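Local coordinates for protein putative carbohydrate-active enzyme (Uncultured organism, PDB 5WH8) that probably hydrolyses O-glycosyl bonds as a cellulase, this chain being the family 5 glycoside hydrolase barrel of a longer secreted protein, at residues A88-M93 with I126-Y131; W108-D113 with N119-D124; Y144-E149 with P169-N174; V155-V160 with D197-D202. One frame throughout, in Å; residues are numbered along the deposited sequence.

Contact 1: residues A88-M93 with I126-Y131; sequences AYIDNM and IPFWDY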
loop_
_atom_site.group_PDB
_atom_site.type_symbol
_atom_site.label_atom_id
_atom_site.label_comp_id
_atom_site.label_asym_id
_atom_site.label_seq_id
_atom_site.Cartn_x
_atom_site.Cartn_y
_atom_site.Cartn_z
ATOM N N ALA A 88 7.346 -7.708 15.685
ATOM C CA ALA A 88 7.129 -9.143 15.599
ATOM C C ALA A 88 5.746 -9.467 15.020
ATOM O O ALA A 88 5.581 -10.405 14.223
ATOM C CB ALA A 88 7.302 -9.787 16.977
ATOM N N TYR A 89 4.760 -8.664 15.397
ATOM C CA TYR A 89 3.411 -8.776 14.854
ATOM C C TYR A 89 3.378 -8.529 13.344
ATOM O O TYR A 89 2.700 -9.245 12.590
ATOM C CB TYR A 89 2.508 -7.782 15.582
ATOM C CG TYR A 89 1.112 -7.634 15.026
ATOM C CD1 TYR A 89 0.106 -8.509 15.391
ATOM C CD2 TYR A 89 0.795 -6.599 14.151
ATOM C CE1 TYR A 89 -1.165 -8.374 14.901
ATOM C CE2 TYR A 89 -0.478 -6.468 13.649
ATOM C CZ TYR A 89 -1.451 -7.351 14.033
ATOM O OH TYR A 89 -2.728 -7.219 13.553
ATOM N N ILE A 90 4.081 -7.484 12.916
ATOM C CA ILE A 90 4.190 -7.150 11.502
ATOM C C ILE A 90 4.841 -8.303 10.749
ATOM O O ILE A 90 4.371 -8.710 9.669
ATOM C CB ILE A 90 4.996 -5.833 11.324
ATOM C CG1 ILE A 90 4.192 -4.650 11.888
ATOM C CG2 ILE A 90 5.335 -5.580 9.860
ATOM C CD1 ILE A 90 5.013 -3.373 12.151
ATOM N N ASP A 91 5.923 -8.840 11.317
ATOM C CA ASP A 91 6.622 -9.961 10.699
ATOM C C ASP A 91 5.684 -11.157 10.493
ATOM O O ASP A 91 5.758 -11.838 9.465
ATOM C CB ASP A 91 7.792 -10.446 11.552
ATOM C CG ASP A 91 8.977 -9.479 11.601
ATOM O OD1 ASP A 91 9.126 -8.582 10.744
ATOM O OD2 ASP A 91 9.811 -9.664 12.523
ATOM N N ASN A 92 4.836 -11.427 11.487
ATOM C CA ASN A 92 3.862 -12.512 11.376
ATOM C C ASN A 92 2.928 -12.297 10.179
ATOM O O ASN A 92 2.641 -13.228 9.426
ATOM C CB ASN A 92 3.024 -12.653 12.655
ATOM C CG ASN A 92 3.821 -13.184 13.849
ATOM O OD1 ASN A 92 4.943 -13.670 13.718
ATOM N ND2 ASN A 92 3.216 -13.094 15.027
ATOM N N MET A 93 2.444 -11.071 10.012
ATOM C CA MET A 93 1.554 -10.754 8.889
ATOM C C MET A 93 2.289 -10.894 7.550
ATOM O O MET A 93 1.724 -11.389 6.572
ATOM C CB MET A 93 0.989 -9.340 9.014
ATOM C CG MET A 93 0.135 -9.104 10.235
ATOM S SD MET A 93 -1.215 -10.274 10.419
ATOM C CE MET A 93 -2.029 -10.158 8.842
ATOM N N ILE A 126 13.980 5.334 11.629
ATOM C CA ILE A 126 15.285 4.786 11.267
ATOM C C ILE A 126 15.493 3.365 11.851
ATOM O O ILE A 126 15.800 2.449 11.099
ATOM C CB ILE A 126 16.419 5.754 11.714
ATOM C CG1 ILE A 126 16.412 7.030 10.859
ATOM C CG2 ILE A 126 17.781 5.103 11.640
ATOM C CD1 ILE A 126 16.707 6.838 9.429
ATOM N N PRO A 127 15.308 3.168 13.177
ATOM C CA PRO A 127 15.451 1.782 13.665
ATOM C C PRO A 127 14.390 0.812 13.135
ATOM O O PRO A 127 14.706 -0.363 12.916
ATOM C CB PRO A 127 15.345 1.913 15.187
ATOM C CG PRO A 127 14.998 3.326 15.470
ATOM C CD PRO A 127 15.265 4.148 14.267
ATOM N N PHE A 128 13.177 1.305 12.892
ATOM C CA PHE A 128 12.132 0.483 12.273
ATOM C C PHE A 128 12.577 -0.018 10.913
ATOM O O PHE A 128 12.492 -1.218 10.634
ATOM C CB PHE A 128 10.838 1.275 12.134
ATOM C CG PHE A 128 9.732 0.526 11.423
ATOM C CD1 PHE A 128 8.929 -0.364 12.102
ATOM C CD2 PHE A 128 9.500 0.735 10.067
ATOM C CE1 PHE A 128 7.906 -1.056 11.437
ATOM C CE2 PHE A 128 8.473 0.041 9.393
ATOM C CZ PHE A 128 7.675 -0.829 10.087
ATOM N N TRP A 129 13.020 0.895 10.056
ATOM C CA TRP A 129 13.339 0.519 8.700
ATOM C C TRP A 129 14.651 -0.254 8.627
ATOM O O TRP A 129 14.798 -1.119 7.764
ATOM C CB TRP A 129 13.353 1.753 7.792
ATOM C CG TRP A 129 11.938 2.145 7.396
ATOM C CD1 TRP A 129 11.295 3.334 7.640
ATOM C CD2 TRP A 129 10.984 1.310 6.707
ATOM N NE1 TRP A 129 10.015 3.286 7.127
ATOM C CE2 TRP A 129 9.801 2.054 6.564
ATOM C CE3 TRP A 129 11.023 0.004 6.209
ATOM C CZ2 TRP A 129 8.654 1.534 5.901
ATOM C CZ3 TRP A 129 9.902 -0.518 5.579
ATOM C CH2 TRP A 129 8.720 0.248 5.442
ATOM N N ASP A 130 15.582 0.008 9.552
ATOM C CA ASP A 130 16.812 -0.800 9.673
ATOM C C ASP A 130 16.432 -2.253 9.967
ATOM O O ASP A 130 16.878 -3.177 9.275
ATOM C CB ASP A 130 17.701 -0.225 10.791
ATOM C CG ASP A 130 19.164 -0.706 10.741
ATOM O OD1 ASP A 130 19.638 -1.279 9.756
ATOM O OD2 ASP A 130 19.868 -0.476 11.744
ATOM N N TYR A 131 15.589 -2.443 10.973
ATOM C CA TYR A 131 15.119 -3.774 11.318
ATOM C C TYR A 131 14.363 -4.439 10.159
ATOM O O TYR A 131 14.663 -5.579 9.792
ATOM C CB TYR A 131 14.225 -3.762 12.555
ATOM C CG TYR A 131 13.664 -5.141 12.795
ATOM C CD1 TYR A 131 14.444 -6.124 13.390
ATOM C CD2 TYR A 131 12.395 -5.494 12.345
ATOM C CE1 TYR A 131 13.965 -7.415 13.569
ATOM C CE2 TYR A 131 11.908 -6.776 12.517
ATOM C CZ TYR A 131 12.700 -7.738 13.133
ATOM O OH TYR A 131 12.247 -9.025 13.327
#

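Contact 2: residues W108-D113 with N119-D124; sequences WHVLND and NYTLDD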
loop_
_atom_site.group_PDB
_atom_site.type_symbol
_atom_site.label_atom_id
_atom_site.label_comp_id
_atom_site.label_asym_id
_atom_site.label_seq_id
_atom_site.Cartn_x
_atom_site.Cartn_y
_atom_site.Cartn_z
ATOM N N TRP A 108 4.676 2.577 6.793
ATOM C CA TRP A 108 4.942 3.461 7.936
ATOM C C TRP A 108 3.962 4.633 7.823
ATOM O O TRP A 108 4.165 5.597 7.055
ATOM C CB TRP A 108 6.402 3.909 7.916
ATOM C CG TRP A 108 6.866 4.780 9.063
ATOM C CD1 TRP A 108 7.175 6.119 9.011
ATOM C CD2 TRP A 108 7.115 4.364 10.418
ATOM N NE1 TRP A 108 7.607 6.555 10.245
ATOM C CE2 TRP A 108 7.575 5.499 11.124
ATOM C CE3 TRP A 108 6.990 3.145 11.096
ATOM C CZ2 TRP A 108 7.894 5.454 12.479
ATOM C CZ3 TRP A 108 7.319 3.095 12.436
ATOM C CH2 TRP A 108 7.754 4.243 13.119
ATOM N N HIS A 109 2.866 4.521 8.561
ATOM C CA HIS A 109 1.635 5.258 8.231
ATOM C C HIS A 109 1.566 6.580 8.973
ATOM O O HIS A 109 0.798 6.722 9.921
ATOM C CB HIS A 109 0.408 4.371 8.534
ATOM C CG HIS A 109 -0.890 4.824 7.908
ATOM N ND1 HIS A 109 -1.245 4.476 6.623
ATOM C CD2 HIS A 109 -1.953 5.508 8.411
ATOM C CE1 HIS A 109 -2.453 4.936 6.350
ATOM N NE2 HIS A 109 -2.908 5.571 7.418
ATOM N N VAL A 110 2.395 7.532 8.527
ATOM C CA VAL A 110 2.370 8.913 9.043
ATOM C C VAL A 110 1.079 9.606 8.596
ATOM O O VAL A 110 0.598 9.369 7.485
ATOM C CB VAL A 110 3.594 9.736 8.585
ATOM C CG1 VAL A 110 4.884 9.048 8.945
ATOM C CG2 VAL A 110 3.566 10.033 7.114
ATOM N N LEU A 111 0.510 10.426 9.478
ATOM C CA LEU A 111 -0.696 11.164 9.160
ATOM C C LEU A 111 -0.908 12.372 10.090
ATOM O O LEU A 111 -0.692 13.510 9.679
ATOM C CB LEU A 111 -1.895 10.220 9.209
ATOM C CG LEU A 111 -3.263 10.769 8.791
ATOM C CD1 LEU A 111 -3.260 11.325 7.360
ATOM C CD2 LEU A 111 -4.272 9.661 8.961
ATOM N N ASN A 112 -1.299 12.114 11.342
ATOM C CA ASN A 112 -1.733 13.176 12.262
ATOM C C ASN A 112 -0.800 13.356 13.467
ATOM O O ASN A 112 0.227 12.690 13.578
ATOM C CB ASN A 112 -3.158 12.893 12.785
ATOM C CG ASN A 112 -4.228 12.961 11.698
ATOM O OD1 ASN A 112 -4.202 13.831 10.820
ATOM N ND2 ASN A 112 -5.188 12.036 11.763
ATOM N N ASP A 113 -1.171 14.274 14.362
ATOM C CA ASP A 113 -0.427 14.527 15.603
ATOM C C ASP A 113 1.046 14.925 15.373
ATOM O O ASP A 113 1.904 14.628 16.203
ATOM C CB ASP A 113 -0.496 13.297 16.530
ATOM C CG ASP A 113 -1.919 12.989 17.000
ATOM O OD1 ASP A 113 -2.840 13.782 16.693
ATOM O OD2 ASP A 113 -2.122 11.969 17.695
ATOM N N ASN A 119 9.746 13.632 8.832
ATOM C CA ASN A 119 10.992 13.844 9.556
ATOM C C ASN A 119 10.810 13.793 11.066
ATOM O O ASN A 119 11.734 13.398 11.795
ATOM C CB ASN A 119 11.623 15.176 9.156
ATOM C CG ASN A 119 12.110 15.162 7.740
ATOM O OD1 ASN A 119 13.114 14.523 7.431
ATOM N ND2 ASN A 119 11.404 15.867 6.860
ATOM N N TYR A 120 9.619 14.157 11.540
ATOM C CA TYR A 120 9.384 14.210 12.974
ATOM C C TYR A 120 9.126 12.825 13.563
ATOM O O TYR A 120 8.863 12.714 14.771
ATOM C CB TYR A 120 8.218 15.155 13.280
ATOM C CG TYR A 120 8.485 16.597 12.907
ATOM C CD1 TYR A 120 9.777 17.053 12.598
ATOM C CD2 TYR A 120 7.447 17.513 12.858
ATOM C CE1 TYR A 120 10.003 18.382 12.250
ATOM C CE2 TYR A 120 7.675 18.840 12.520
ATOM C CZ TYR A 120 8.942 19.261 12.213
ATOM O OH TYR A 120 9.156 20.592 11.869
ATOM N N THR A 121 9.208 11.782 12.724
ATOM C CA THR A 121 9.137 10.402 13.202
ATOM C C THR A 121 10.471 9.645 13.088
ATOM O O THR A 121 10.512 8.447 13.389
ATOM C CB THR A 121 8.073 9.574 12.430
ATOM O OG1 THR A 121 8.550 9.280 11.105
ATOM C CG2 THR A 121 6.754 10.319 12.365
ATOM N N LEU A 122 11.556 10.335 12.720
ATOM C CA LEU A 122 12.812 9.657 12.387
ATOM C C LEU A 122 13.467 8.911 13.549
ATOM O O LEU A 122 14.159 7.909 13.309
ATOM C CB LEU A 122 13.829 10.658 11.802
ATOM C CG LEU A 122 13.653 10.940 10.313
ATOM C CD1 LEU A 122 14.451 12.157 9.877
ATOM C CD2 LEU A 122 14.058 9.737 9.496
ATOM N N ASP A 123 13.277 9.381 14.783
ATOM C CA ASP A 123 13.862 8.681 15.932
ATOM C C ASP A 123 13.376 7.235 16.007
ATOM O O ASP A 123 14.092 6.376 16.523
ATOM C CB ASP A 123 13.542 9.389 17.249
ATOM C CG ASP A 123 14.276 10.706 17.411
ATOM O OD1 ASP A 123 15.339 10.890 16.782
ATOM O OD2 ASP A 123 13.793 11.543 18.200
ATOM N N ASP A 124 12.152 6.971 15.527
ATOM C CA ASP A 124 11.625 5.605 15.442
ATOM C C ASP A 124 11.681 5.017 14.030
ATOM O O ASP A 124 11.833 3.801 13.874
ATOM C CB ASP A 124 10.184 5.569 15.953
ATOM C CG ASP A 124 10.111 5.787 17.427
ATOM O OD1 ASP A 124 10.846 5.077 18.154
ATOM O OD2 ASP A 124 9.396 6.709 17.838
#

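Contact 3: residues Y144-E149 with P169-N174; sequences YEICNE and PVIRKN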
loop_
_atom_site.group_PDB
_atom_site.type_symbol
_atom_site.label_atom_id
_atom_site.label_comp_id
_atom_site.label_asym_id
_atom_site.label_seq_id
_atom_site.Cartn_x
_atom_site.Cartn_y
_atom_site.Cartn_z
ATOM N N TYR A 144 8.252 -1.546 0.462
ATOM C CA TYR A 144 8.450 -0.663 1.616
ATOM C C TYR A 144 7.853 0.734 1.361
ATOM O O TYR A 144 8.369 1.505 0.544
ATOM C CB TYR A 144 9.968 -0.566 1.932
ATOM C CG TYR A 144 10.676 -1.899 2.229
ATOM C CD1 TYR A 144 10.072 -2.886 3.020
ATOM C CD2 TYR A 144 11.966 -2.142 1.752
ATOM C CE1 TYR A 144 10.743 -4.067 3.317
ATOM C CE2 TYR A 144 12.623 -3.311 2.020
ATOM C CZ TYR A 144 12.008 -4.278 2.803
ATOM O OH TYR A 144 12.684 -5.441 3.102
ATOM N N GLU A 145 6.751 1.061 2.046
ATOM C CA GLU A 145 6.099 2.368 1.917
ATOM C C GLU A 145 6.541 3.226 3.111
ATOM O O GLU A 145 6.035 3.060 4.224
ATOM C CB GLU A 145 4.569 2.202 1.856
ATOM C CG GLU A 145 3.797 3.515 1.706
ATOM C CD GLU A 145 2.300 3.342 1.499
ATOM O OE1 GLU A 145 1.800 2.202 1.604
ATOM O OE2 GLU A 145 1.614 4.369 1.272
ATOM N N ILE A 146 7.503 4.125 2.880
ATOM C CA ILE A 146 8.279 4.727 3.967
ATOM C C ILE A 146 7.571 5.906 4.692
ATOM O O ILE A 146 8.006 6.268 5.799
ATOM C CB ILE A 146 9.708 5.161 3.452
ATOM C CG1 ILE A 146 9.610 6.090 2.231
ATOM C CG2 ILE A 146 10.551 3.927 3.136
ATOM C CD1 ILE A 146 10.947 6.818 1.890
ATOM N N CYS A 147 6.527 6.489 4.098
ATOM C CA CYS A 147 5.725 7.560 4.743
ATOM C C CYS A 147 4.377 7.801 4.039
ATOM O O CYS A 147 4.277 8.582 3.103
ATOM C CB CYS A 147 6.509 8.893 4.808
ATOM S SG CYS A 147 7.249 9.461 3.255
ATOM N N ASN A 148 3.338 7.156 4.550
ATOM C CA ASN A 148 1.970 7.214 3.992
ATOM C C ASN A 148 1.515 8.541 3.331
ATOM O O ASN A 148 1.374 8.621 2.091
ATOM C CB ASN A 148 1.004 6.849 5.134
ATOM C CG ASN A 148 -0.461 7.052 4.786
ATOM O OD1 ASN A 148 -0.944 6.557 3.772
ATOM N ND2 ASN A 148 -1.183 7.770 5.650
ATOM N N GLU A 149 1.236 9.548 4.156
ATOM C CA GLU A 149 0.680 10.840 3.700
ATOM C C GLU A 149 1.343 12.032 4.384
ATOM O O GLU A 149 0.836 12.546 5.391
ATOM C CB GLU A 149 -0.839 10.920 3.937
ATOM C CG GLU A 149 -1.621 10.080 2.928
ATOM C CD GLU A 149 -3.121 10.139 3.134
ATOM O OE1 GLU A 149 -3.597 10.835 4.061
ATOM O OE2 GLU A 149 -3.861 9.494 2.356
ATOM N N PRO A 169 18.871 5.142 2.487
ATOM C CA PRO A 169 20.182 4.487 2.660
ATOM C C PRO A 169 20.204 3.415 3.757
ATOM O O PRO A 169 20.975 2.449 3.677
ATOM C CB PRO A 169 21.110 5.659 3.019
ATOM C CG PRO A 169 20.458 6.852 2.374
ATOM C CD PRO A 169 18.969 6.608 2.575
ATOM N N VAL A 170 19.384 3.593 4.780
ATOM C CA VAL A 170 19.281 2.628 5.874
ATOM C C VAL A 170 18.648 1.333 5.368
ATOM O O VAL A 170 19.056 0.232 5.747
ATOM C CB VAL A 170 18.466 3.214 7.036
ATOM C CG1 VAL A 170 18.158 2.168 8.090
ATOM C CG2 VAL A 170 19.204 4.408 7.657
ATOM N N ILE A 171 17.653 1.468 4.504
ATOM C CA ILE A 171 17.028 0.297 3.898
ATOM C C ILE A 171 17.984 -0.402 2.910
ATOM O O ILE A 171 18.159 -1.619 2.945
ATOM C CB ILE A 171 15.712 0.704 3.176
ATOM C CG1 ILE A 171 14.656 1.090 4.220
ATOM C CG2 ILE A 171 15.228 -0.420 2.240
ATOM C CD1 ILE A 171 13.347 1.626 3.588
ATOM N N ARG A 172 18.612 0.379 2.042
ATOM C CA ARG A 172 19.372 -0.178 0.927
ATOM C C ARG A 172 20.696 -0.803 1.375
ATOM O O ARG A 172 21.222 -1.668 0.680
ATOM C CB ARG A 172 19.608 0.909 -0.130
ATOM C CG ARG A 172 18.332 1.310 -0.893
ATOM C CD ARG A 172 17.962 0.226 -1.904
ATOM N NE ARG A 172 16.583 0.224 -2.414
ATOM C CZ ARG A 172 16.162 0.888 -3.481
ATOM N NH1 ARG A 172 16.978 1.704 -4.151
ATOM N NH2 ARG A 172 14.893 0.778 -3.846
ATOM N N LYS A 173 21.208 -0.427 2.540
ATOM C CA LYS A 173 22.417 -1.101 3.037
ATOM C C LYS A 173 22.114 -2.564 3.398
ATOM O O LYS A 173 23.006 -3.409 3.367
ATOM C CB LYS A 173 23.010 -0.367 4.238
ATOM C CG LYS A 173 22.306 -0.555 5.544
ATOM C CD LYS A 173 23.135 -0.013 6.688
ATOM C CE LYS A 173 22.343 0.042 7.972
ATOM N NZ LYS A 173 22.147 -1.299 8.564
ATOM N N ASN A 174 20.855 -2.854 3.737
ATOM C CA ASN A 174 20.408 -4.214 4.075
ATOM C C ASN A 174 19.741 -4.973 2.920
ATOM O O ASN A 174 19.873 -6.205 2.808
ATOM C CB ASN A 174 19.412 -4.173 5.229
ATOM C CG ASN A 174 20.007 -3.632 6.508
ATOM O OD1 ASN A 174 21.143 -3.962 6.870
ATOM N ND2 ASN A 174 19.237 -2.812 7.213
#

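Contact 4: residues V155-V160 with D197-D202; sequences VKWADV and DPLSYD. With EDO (1,2-ethanediol), chain H.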
loop_
_atom_site.group_PDB
_atom_site.type_symbol
_atom_site.label_atom_id
_atom_site.label_comp_id
_atom_site.label_asym_id
_atom_site.label_seq_id
_atom_site.Cartn_x
_atom_site.Cartn_y
_atom_site.Cartn_z
ATOM N N VAL A 155 4.962 21.369 4.916
ATOM C CA VAL A 155 5.623 20.149 4.459
ATOM C C VAL A 155 5.677 20.111 2.937
ATOM O O VAL A 155 4.701 19.753 2.285
ATOM C CB VAL A 155 4.904 18.900 5.007
ATOM C CG1 VAL A 155 5.598 17.630 4.557
ATOM C CG2 VAL A 155 4.898 18.961 6.538
ATOM N N LYS A 156 6.829 20.511 2.395
ATOM C CA LYS A 156 7.044 20.584 0.954
ATOM C C LYS A 156 7.789 19.359 0.454
ATOM O O LYS A 156 8.307 18.558 1.244
ATOM C CB LYS A 156 7.837 21.843 0.583
ATOM C CG LYS A 156 7.291 23.148 1.128
ATOM C CD LYS A 156 5.909 23.418 0.583
ATOM C CE LYS A 156 5.426 24.824 0.907
ATOM N NZ LYS A 156 3.955 24.949 0.693
ATOM N N TRP A 157 7.863 19.207 -0.864
ATOM C CA TRP A 157 8.608 18.086 -1.424
ATOM C C TRP A 157 10.077 18.093 -0.922
ATOM O O TRP A 157 10.614 17.043 -0.578
ATOM C CB TRP A 157 8.545 18.070 -2.973
ATOM C CG TRP A 157 9.467 17.059 -3.539
ATOM C CD1 TRP A 157 10.524 17.294 -4.369
ATOM C CD2 TRP A 157 9.467 15.636 -3.286
ATOM N NE1 TRP A 157 11.177 16.120 -4.645
ATOM C CE2 TRP A 157 10.545 15.086 -3.999
ATOM C CE3 TRP A 157 8.654 14.786 -2.528
ATOM C CZ2 TRP A 157 10.850 13.717 -3.968
ATOM C CZ3 TRP A 157 8.944 13.425 -2.503
ATOM C CH2 TRP A 157 10.048 12.905 -3.206
ATOM N N ALA A 158 10.709 19.258 -0.812
ATOM C CA ALA A 158 12.064 19.324 -0.257
ATOM C C ALA A 158 12.187 18.625 1.097
ATOM O O ALA A 158 13.167 17.925 1.345
ATOM C CB ALA A 158 12.516 20.780 -0.125
ATOM N N ASP A 159 11.185 18.785 1.958
ATOM C CA ASP A 159 11.193 18.160 3.273
ATOM C C ASP A 159 10.976 16.645 3.194
ATOM O O ASP A 159 11.638 15.863 3.904
ATOM C CB ASP A 159 10.131 18.800 4.150
ATOM C CG ASP A 159 10.297 20.299 4.238
ATOM O OD1 ASP A 159 11.332 20.733 4.794
ATOM O OD2 ASP A 159 9.441 21.029 3.702
ATOM N N VAL A 160 10.058 16.211 2.338
ATOM C CA VAL A 160 9.869 14.776 2.156
ATOM C C VAL A 160 11.114 14.123 1.533
ATOM O O VAL A 160 11.493 13.007 1.894
ATOM C CB VAL A 160 8.612 14.478 1.273
ATOM C CG1 VAL A 160 8.402 12.975 1.077
ATOM C CG2 VAL A 160 7.371 15.107 1.895
ATOM N N ASP A 197 12.006 17.380 -8.965
ATOM C CA ASP A 197 13.278 17.109 -8.307
ATOM C C ASP A 197 13.255 15.695 -7.739
ATOM O O ASP A 197 13.239 15.520 -6.532
ATOM C CB ASP A 197 13.520 18.136 -7.196
ATOM C CG ASP A 197 14.920 18.056 -6.591
ATOM O OD1 ASP A 197 15.843 17.473 -7.203
ATOM O OD2 ASP A 197 15.097 18.611 -5.488
ATOM N N PRO A 198 13.237 14.673 -8.613
ATOM C CA PRO A 198 13.062 13.306 -8.106
ATOM C C PRO A 198 14.257 12.753 -7.350
ATOM O O PRO A 198 15.387 13.252 -7.472
ATOM C CB PRO A 198 12.804 12.476 -9.375
ATOM C CG PRO A 198 13.233 13.306 -10.506
ATOM C CD PRO A 198 13.205 14.748 -10.081
ATOM N N LEU A 199 13.989 11.720 -6.554
ATOM C CA LEU A 199 15.041 10.955 -5.871
ATOM C C LEU A 199 15.993 10.279 -6.868
ATOM O O LEU A 199 15.576 9.873 -7.956
ATOM C CB LEU A 199 14.417 9.894 -4.955
ATOM C CG LEU A 199 13.587 10.437 -3.802
ATOM C CD1 LEU A 199 12.634 9.359 -3.263
ATOM C CD2 LEU A 199 14.539 10.911 -2.719
ATOM N N SER A 200 17.270 10.157 -6.503
ATOM C CA SER A 200 18.261 9.569 -7.430
ATOM C C SER A 200 18.461 8.055 -7.300
ATOM O O SER A 200 19.332 7.479 -7.953
ATOM C CB SER A 200 19.621 10.261 -7.252
ATOM O OG SER A 200 19.504 11.619 -7.624
ATOM N N TYR A 201 17.651 7.405 -6.479
ATOM C CA TYR A 201 17.786 5.974 -6.229
ATOM C C TYR A 201 17.024 5.150 -7.264
ATOM O O TYR A 201 16.026 5.617 -7.805
ATOM C CB TYR A 201 17.253 5.627 -4.832
ATOM C CG TYR A 201 17.866 6.427 -3.711
ATOM C CD1 TYR A 201 19.130 6.133 -3.232
ATOM C CD2 TYR A 201 17.169 7.478 -3.123
ATOM C CE1 TYR A 201 19.692 6.872 -2.196
ATOM C CE2 TYR A 201 17.711 8.207 -2.097
ATOM C CZ TYR A 201 18.978 7.914 -1.642
ATOM O OH TYR A 201 19.507 8.665 -0.609
ATOM N N ASP A 202 17.479 3.918 -7.507
ATOM C CA ASP A 202 16.759 2.949 -8.339
ATOM C C ASP A 202 15.563 2.319 -7.598
ATOM O O ASP A 202 15.527 2.293 -6.363
ATOM C CB ASP A 202 17.688 1.802 -8.784
ATOM C CG ASP A 202 18.870 2.268 -9.613
ATOM O OD1 ASP A 202 18.719 3.211 -10.422
ATOM O OD2 ASP A 202 19.955 1.656 -9.465
HETATM C C1 EDO H . 11.673 24.146 2.968
HETATM O O1 EDO H . 10.633 23.285 2.488
HETATM C C2 EDO H . 11.472 24.507 4.436
HETATM O O2 EDO H . 11.286 23.349 5.254
#

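Contact 1: residues A88-M93 with I126-Y131
Phe128 reaches across to Ile90 with one corner of its ring, CE1 lying 3.8 Å from Ile90 CD1. The phenyl ring stands out from its helix because CG is anti to the backbone N (chi1 176°), and the delta-methyl group meets it at the edge, near the ring plane. A branched aliphatic chain facing an aromatic suits this buried layer, where Ile67 of strand 62-68 touches both residues. Helices 83-100 and 122-135 are successive members of the helical coat around a (beta/alpha)8, or TIM, barrel. Here CA atoms stay 10.5 Å apart or more, the closest being those of Asp91 and Tyr131, so the aromatic side chains of helix 122-135 do most of the spanning. One turn on, Tyr131 does this with a polar end. Its OH donates to Asp91 OD2 at 2.6 Å, on the syn lone pair, which faces toward OD1. The two side chains come from opposite directions, with ring and carboxylate nearly coplanar (29°) and OD2 at the ring edge. The second oxygen, Asp91 OD1, is hydrogen-bonded to His136 NE2.

Contact 2: residues W108-D113 with N119-D124
Val110 and Thr121 face each other with CA atoms 8.1 Å apart, where strand 103-109 passes into loop and the 3-10 turn 119-121 leads into helix 122-135. This is the strand-to-helix connection of a beta-alpha-beta unit in the TIM barrel, and tryptophan, threonine and valine side chains fasten its two ends. Trp108 swings its indole toward the helix start, CG anti to the backbone N (chi1 -177°). Its NE1 donates to Thr121 OG1 at 3.0 Å, almost straight at 174°, with the oxygen just 1° out of the ring plane. Threonine suits the place because its hydroxyl serves two bonds, receiving the indole N-H while also bonded to Pro118 O, and its methyl group adds an apolar surface. That methyl, CG2, meets Val110 CG1 at 4.1 Å. Farther round the indole, the methylene of Asp124 packs at the ring edge while its carboxylate turns off to a salt bridge with Lys83. The closest atoms of that tryptophan-aspartate pair are Trp108 CH2 and Asp124 CB, 4.0 Å apart.

Contact 3: residues Y144-E149 with P169-N174
Tyr144 meets Ile171 with one flank of its ring, and the CA atoms of the two residues stand 8.9 Å apart. The gamma-methyl group of the isoleucine, CG2, lies 3.7 Å from Tyr144 CD2 and a little farther from CE2; the isoleucine passes alongside the ring, the two chains running counter to each other. Tyrosine suits a place near the end of strand 142-145, on the face turned to the helix: the ring gives apolar surface, while the OH extends past it to a hydrogen bond with Asp175. Two residues later, on the same side, Ile146 touches the other arm of Ile171, its CG2 packing 3.6 Å from Ile171 CD1. With chi1 at 55° its CG1 sits over the backbone, and CG2, anti to the carbonyl carbon, is the branch that meets Ile171. The extended chain of Ile171 (chi2 175°) carries CD1 there. Trp129 and Ser133 of helix 122-135 also touch it. Beyond Ile146 come Asn148 and Glu149, matching the Asn-Glu pair after strand four in family 5 glycosidases, whose glutamate is the acid/base in relatives; the isoleucine packing beneath is typical of the strand-helix layer of a TIM barrel.

Contact 4: residues V155-V160 with D197-D202
Asp197 O accepts the indole N-H of Trp157, NE1 to O 2.9 Å, in the one hydrogen bond that joins the two segments. The acceptor lies close to the indole plane and the bond is fairly straight (165°), yet the nitrogen stands above the carbonyl plane, 46° out of it. Tryptophan fits this buried place since it can reach a loop carbonyl with its nitrogen and offer carbon surface beyond: its CZ2 packs against Leu199 CG at 4.3 Å, at the ring edge. A chi1 of 171° sets the indole anti to its backbone N and directs it across to the loop. At the helix start, Asp159 bonds back to the N-cap residue three positions earlier, Lys156 N donating to Asp159 OD2 at 3.0 Å on the anti lone pair; the aspartate charge would probably also suit the helix N-terminus. The same OD2 takes a bond from O1 of an ethanediol at 2.8 Å, and OD1 one from its O2; the molecule probably comes from the crystallisation liquor. Trp157 and Leu199 both touch Cys182 of strand 180-182, and Tyr206 of strand 204-211 also packs on Trp157, which places the contact where helix 157-172 begins beside the loop leading to strand 204-211.

In the fold
The four contacts follow one arc of the barrel wall. Contacts 1 and 2 share helix 122-135, with centres about 15 Å apart; Phe128 CD2 packs 3.6 Å from Trp108 CE3. Contact 3 lies about 12 Å from contact 1 between centres, and a salt bridge, Asp130 OD1 to Lys173 NZ at 2.8 Å, ties helix 122-135 to the residues at the end of helix 157-172. Strands 103-109 and 142-145 are neighbours in the sheet, so contacts 2 and 3 are stitched by backbone bonds and by Asn148 ND2 to Val110 O, beside the probable active site near Glu149. Contacts 3 and 4 use opposite ends of helix 157-172, whereas contacts 1 and 4 do not touch, their nearest atoms about 11 Å apart.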